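Local structure of lipoxygenase (Cyanothece sp., 5EK8) at residues A[444-447]-A[448-452]; A[626-630]-A[631-635]. The protein is a non-heme iron lipoxygenase that probably inserts both atoms of molecular oxygen into polyunsaturated fatty acids, with 9R specificity. All coordinates share one frame; numbering follows the deposited sequence.

Contact 1 of 2, residues A[444-447]-A[448-452]; sequences QPIC and DDHKY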
loop_
_atom_site.group_PDB
_atom_site.type_symbol
_atom_site.label_atom_id
_atom_site.label_comp_id
_atom_site.label_asym_id
_atom_site.label_seq_id
_atom_site.Cartn_x
_atom_site.Cartn_y
_atom_site.Cartn_z
ATOM N N GLN A 444 22.373 4.795 -0.668
ATOM C CA GLN A 444 23.585 4.179 -0.137
ATOM C C GLN A 444 23.845 4.629 1.302
ATOM O O GLN A 444 23.452 5.732 1.691
ATOM C CB GLN A 444 24.785 4.508 -1.028
ATOM C CG GLN A 444 24.723 3.857 -2.397
ATOM C CD GLN A 444 24.584 2.348 -2.315
ATOM O OE1 GLN A 444 25.172 1.703 -1.447
ATOM N NE2 GLN A 444 23.792 1.778 -3.217
ATOM N N PRO A 445 24.500 3.768 2.102
ATOM C CA PRO A 445 24.750 4.054 3.518
ATOM C C PRO A 445 25.662 5.254 3.739
ATOM O O PRO A 445 26.794 5.253 3.259
ATOM C CB PRO A 445 25.419 2.770 4.022
ATOM C CG PRO A 445 25.011 1.717 3.055
ATOM C CD PRO A 445 24.949 2.413 1.737
ATOM N N ILE A 446 25.168 6.258 4.456
ATOM C CA ILE A 446 25.997 7.382 4.864
ATOM C C ILE A 446 27.095 6.932 5.823
ATOM O O ILE A 446 28.244 7.355 5.704
ATOM C CB ILE A 446 25.170 8.483 5.551
ATOM C CG1 ILE A 446 23.977 8.891 4.688
ATOM C CG2 ILE A 446 26.046 9.684 5.873
ATOM C CD1 ILE A 446 23.216 10.069 5.248
ATOM N N CYS A 447 26.731 6.073 6.774
ATOM C CA CYS A 447 27.671 5.594 7.782
ATOM C C CYS A 447 27.323 4.186 8.268
ATOM O O CYS A 447 26.359 3.582 7.800
ATOM C CB CYS A 447 27.710 6.558 8.965
ATOM S SG CYS A 447 26.090 6.874 9.693
ATOM N N ASP A 448 28.111 3.672 9.208
ATOM C CA ASP A 448 27.905 2.327 9.742
ATOM C C ASP A 448 26.586 2.189 10.496
ATOM O O ASP A 448 25.971 1.124 10.481
ATOM C CB ASP A 448 29.068 1.935 10.655
ATOM C CG ASP A 448 30.260 1.419 9.882
ATOM O OD1 ASP A 448 30.039 0.734 8.861
ATOM O OD2 ASP A 448 31.409 1.697 10.290
ATOM N N ASP A 449 26.157 3.265 11.149
ATOM C CA ASP A 449 24.903 3.261 11.898
ATOM C C ASP A 449 23.686 3.381 10.983
ATOM O O ASP A 449 22.545 3.270 11.436
ATOM C CB ASP A 449 24.889 4.396 12.927
ATOM C CG ASP A 449 25.689 4.065 14.177
ATOM O OD1 ASP A 449 26.459 3.081 14.161
ATOM O OD2 ASP A 449 25.552 4.795 15.182
ATOM N N HIS A 450 23.928 3.605 9.695
ATOM C CA HIS A 450 22.837 3.769 8.740
ATOM C C HIS A 450 22.226 2.415 8.395
ATOM O O HIS A 450 22.400 1.894 7.290
ATOM C CB HIS A 450 23.325 4.476 7.477
ATOM C CG HIS A 450 22.225 5.082 6.671
ATOM N ND1 HIS A 450 22.447 5.745 5.479
ATOM C CD2 HIS A 450 20.890 5.136 6.882
ATOM C CE1 HIS A 450 21.297 6.169 4.994
ATOM N NE2 HIS A 450 20.333 5.815 5.828
ATOM N N LYS A 451 21.508 1.856 9.360
ATOM C CA LYS A 451 20.971 0.509 9.247
ATOM C C LYS A 451 20.026 0.339 8.052
ATOM O O LYS A 451 20.100 -0.664 7.331
ATOM C CB LYS A 451 20.259 0.134 10.548
ATOM C CG LYS A 451 19.631 -1.243 10.553
ATOM C CD LYS A 451 19.005 -1.525 11.905
ATOM C CE LYS A 451 20.021 -1.339 13.025
ATOM N NZ LYS A 451 19.462 -1.732 14.350
ATOM N N TYR A 452 19.145 1.310 7.831
ATOM C CA TYR A 452 18.158 1.154 6.772
ATOM C C TYR A 452 18.801 0.993 5.397
ATOM O O TYR A 452 18.345 0.197 4.585
ATOM C CB TYR A 452 17.175 2.325 6.713
ATOM C CG TYR A 452 16.343 2.195 5.462
ATOM C CD1 TYR A 452 15.366 1.211 5.366
ATOM C CD2 TYR A 452 16.586 2.994 4.347
ATOM C CE1 TYR A 452 14.631 1.051 4.211
ATOM C CE2 TYR A 452 15.853 2.838 3.185
ATOM C CZ TYR A 452 14.882 1.865 3.127
ATOM O OH TYR A 452 14.147 1.694 1.982
#
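The imidazole of His-450 meets Ile-446 edge-on and accepts a hydrogen bond from its main-chain amide, a clear example of a side chain folding back to close a loop. Ile-446 N lies 3.0 Å from His-450 ND1 and only 5° out of the ring plane, and the N-H points at the nitrogen at 164°. Because ND1 serves as acceptor, the ring, if neutral, probably carries its proton on NE2. The torsions account for the reach: CG of His-450 is anti to its own backbone N (chi1 -161°), and ND1 is turned away from the residue's own CA and toward the 444-447 segment. The side chain of Ile-446 crosses the imidazole at a slant, its CG1 3.8 Å from His-450 CE1, and adds an apolar contact near the same ring corner. Pro-445 reaches the ring obliquely, its CA 3.5 Å from His-450 ND1.

A second bond closes the main chain. His-450 N donates to Cys-447 O at 3.1 Å and completes a type I beta turn with Asp-448 and Asp-449 at its two central positions. On this turn Cys-447 SG packs 4.2 Å from Asp-449 CB. His-450 is also the centre of an inverse gamma turn, in which Lys-451 N bonds to Asp-449 O at 2.7 Å, and it is the N-cap residue of the helix that follows.

The carboxylate of Asp-449 is salt-bridged to Lys-303 at the start of strand 303-313, while its carbonyl O bonds to Asn-256. The imidazole rests on Leu-255 and Asn-256 of helix 247-256 and on Tyr-516, just beyond strand 513-515, and Pro-445 lies against the first turns of helix 451-473.

Contact 2 of 2, residues A[626-630]-A[631-635]; sequences YGLLV and KNEDD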
loop_
_atom_site.group_PDB
_atom_site.type_symbol
_atom_site.label_atom_id
_atom_site.label_comp_id
_atom_site.label_asym_id
_atom_site.label_seq_id
_atom_site.Cartn_x
_atom_site.Cartn_y
_atom_site.Cartn_z
ATOM N N TYR A 626 -0.296 -10.417 9.215
ATOM C CA TYR A 626 -0.490 -11.614 8.404
ATOM C C TYR A 626 0.087 -11.412 7.001
ATOM O O TYR A 626 -0.176 -10.399 6.346
ATOM C CB TYR A 626 -1.979 -11.966 8.332
ATOM C CG TYR A 626 -2.309 -13.234 7.572
ATOM C CD1 TYR A 626 -2.579 -14.416 8.244
ATOM C CD2 TYR A 626 -2.371 -13.244 6.181
ATOM C CE1 TYR A 626 -2.889 -15.576 7.560
ATOM C CE2 TYR A 626 -2.677 -14.404 5.487
ATOM C CZ TYR A 626 -2.935 -15.566 6.187
ATOM O OH TYR A 626 -3.244 -16.722 5.512
ATOM N N GLY A 627 0.868 -12.385 6.540
ATOM C CA GLY A 627 1.482 -12.311 5.227
ATOM C C GLY A 627 2.956 -11.957 5.290
ATOM O O GLY A 627 3.341 -10.802 5.086
ATOM N N LEU A 628 3.779 -12.960 5.585
ATOM C CA LEU A 628 5.226 -12.793 5.670
ATOM C C LEU A 628 5.922 -13.726 4.687
ATOM O O LEU A 628 5.475 -14.853 4.463
ATOM C CB LEU A 628 5.722 -13.059 7.093
ATOM C CG LEU A 628 5.041 -12.261 8.207
ATOM C CD1 LEU A 628 4.596 -13.183 9.334
ATOM C CD2 LEU A 628 5.957 -11.168 8.733
ATOM N N LEU A 629 7.015 -13.245 4.099
ATOM C CA LEU A 629 7.745 -13.991 3.079
ATOM C C LEU A 629 8.188 -15.370 3.559
ATOM O O LEU A 629 7.937 -16.376 2.891
ATOM C CB LEU A 629 8.967 -13.195 2.610
ATOM C CG LEU A 629 8.711 -11.976 1.724
ATOM C CD1 LEU A 629 10.024 -11.311 1.372
ATOM C CD2 LEU A 629 7.952 -12.370 0.461
ATOM N N VAL A 630 8.849 -15.413 4.713
ATOM C CA VAL A 630 9.355 -16.673 5.251
ATOM C C VAL A 630 8.214 -17.608 5.631
ATOM O O VAL A 630 8.185 -18.760 5.207
ATOM C CB VAL A 630 10.255 -16.456 6.489
ATOM C CG1 VAL A 630 10.748 -17.796 7.025
ATOM C CG2 VAL A 630 11.429 -15.554 6.140
ATOM N N LYS A 631 7.276 -17.102 6.426
ATOM C CA LYS A 631 6.146 -17.905 6.886
ATOM C C LYS A 631 5.300 -18.414 5.721
ATOM O O LYS A 631 4.772 -19.528 5.775
ATOM C CB LYS A 631 5.276 -17.100 7.853
ATOM C CG LYS A 631 4.304 -17.949 8.669
ATOM C CD LYS A 631 3.610 -17.119 9.740
ATOM C CE LYS A 631 2.789 -17.985 10.679
ATOM N NZ LYS A 631 1.726 -18.746 9.963
ATOM N N ASN A 632 5.186 -17.592 4.676
ATOM C CA ASN A 632 4.447 -17.930 3.458
ATOM C C ASN A 632 3.075 -18.539 3.728
ATOM O O ASN A 632 2.718 -19.558 3.143
ATOM C CB ASN A 632 5.270 -18.885 2.585
ATOM C CG ASN A 632 4.756 -18.962 1.153
ATOM O OD1 ASN A 632 4.051 -18.067 0.681
ATOM N ND2 ASN A 632 5.107 -20.039 0.458
ATOM N N GLU A 633 2.301 -17.902 4.598
ATOM C CA GLU A 633 1.029 -18.461 5.046
ATOM C C GLU A 633 -0.007 -18.670 3.931
ATOM O O GLU A 633 -1.059 -19.260 4.170
ATOM C CB GLU A 633 0.432 -17.576 6.147
ATOM C CG GLU A 633 0.590 -16.079 5.922
ATOM C CD GLU A 633 1.758 -15.487 6.691
ATOM O OE1 GLU A 633 1.550 -15.036 7.838
ATOM O OE2 GLU A 633 2.880 -15.463 6.146
ATOM N N ASP A 634 0.288 -18.206 2.719
ATOM C CA ASP A 634 -0.641 -18.368 1.600
ATOM C C ASP A 634 -0.104 -19.310 0.522
ATOM O O ASP A 634 -0.789 -19.578 -0.465
ATOM C CB ASP A 634 -0.977 -17.005 0.982
ATOM C CG ASP A 634 -2.007 -16.225 1.798
ATOM O OD1 ASP A 634 -1.931 -14.974 1.817
ATOM O OD2 ASP A 634 -2.893 -16.859 2.414
ATOM N N ASP A 635 1.112 -19.813 0.727
ATOM C CA ASP A 635 1.752 -20.759 -0.192
ATOM C C ASP A 635 1.713 -20.280 -1.646
ATOM O O ASP A 635 1.348 -21.031 -2.552
ATOM C CB ASP A 635 1.101 -22.146 -0.085
ATOM C CG ASP A 635 1.210 -22.744 1.313
ATOM O OD1 ASP A 635 2.343 -23.065 1.746
ATOM O OD2 ASP A 635 0.158 -22.896 1.976
#
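Between Leu-628 and Asn-632 the backbone closes an alpha turn, Asn-632 N donating to Leu-628 O at 2.8 Å, and the chain leaves at 119° to its incoming direction. Glu-633 turns its carboxylate back onto the first arm: OE1 accepts from Gly-627 N at 3.0 Å and OE2 from Leu-628 N at 2.7 Å, both N-H groups arriving from above the carboxylate plane. With chi1 at 40°, CG sits between the backbone N and the carbonyl carbon and lies over one face of the Tyr-626 ring, a CH-pi contact 3.8 Å from the centroid; the bend at the next bond turns the carboxylate toward the two amides. A glutamine here would probably leave one of the two successive amides without its acceptor and the group less firmly fixed against rotation.

This loop runs beside the C-terminal tail, whose last residue, Ile-668, is an iron ligand: Gly-627 and Leu-629 make backbone bonds to Thr-664 and Ile-662, and the side chain of Tyr-626 is about 8 Å from that of Ile-668.

At the ring's edge, Tyr-626 OH donates to Asp-634 OD2 at 3.1 Å, with ring and carboxylate planes 56° apart; Ser-187 OG also bonds to that oxygen. Lys-631 crosses Leu-628 obliquely, its CD 4.1 Å from Leu-628 CD1. A type I turn from Asn-632 to Asp-635 carries the chain onward toward helix 639-647.

How the contacts relate
Both contacts illustrate one principle, a side chain that turns back to accept hydrogen bonds from main-chain amides a few residues earlier, but they use different chemistry. Contact 1 employs an imidazole nitrogen and a single amide, whereas contact 2 uses a carboxylate and two successive ones, reinforced by an aromatic face. Each is partly buried; contact 1 lies farther out, 25 Å from the centre of the chain against 17 Å. They share no elements: residues 444-452 lead into helix 451-473, away from the annotated sites, while 626-635 joins helices 608-623 and 639-647 beside the iron-binding tail. Their centres are 29 Å apart and they do not touch.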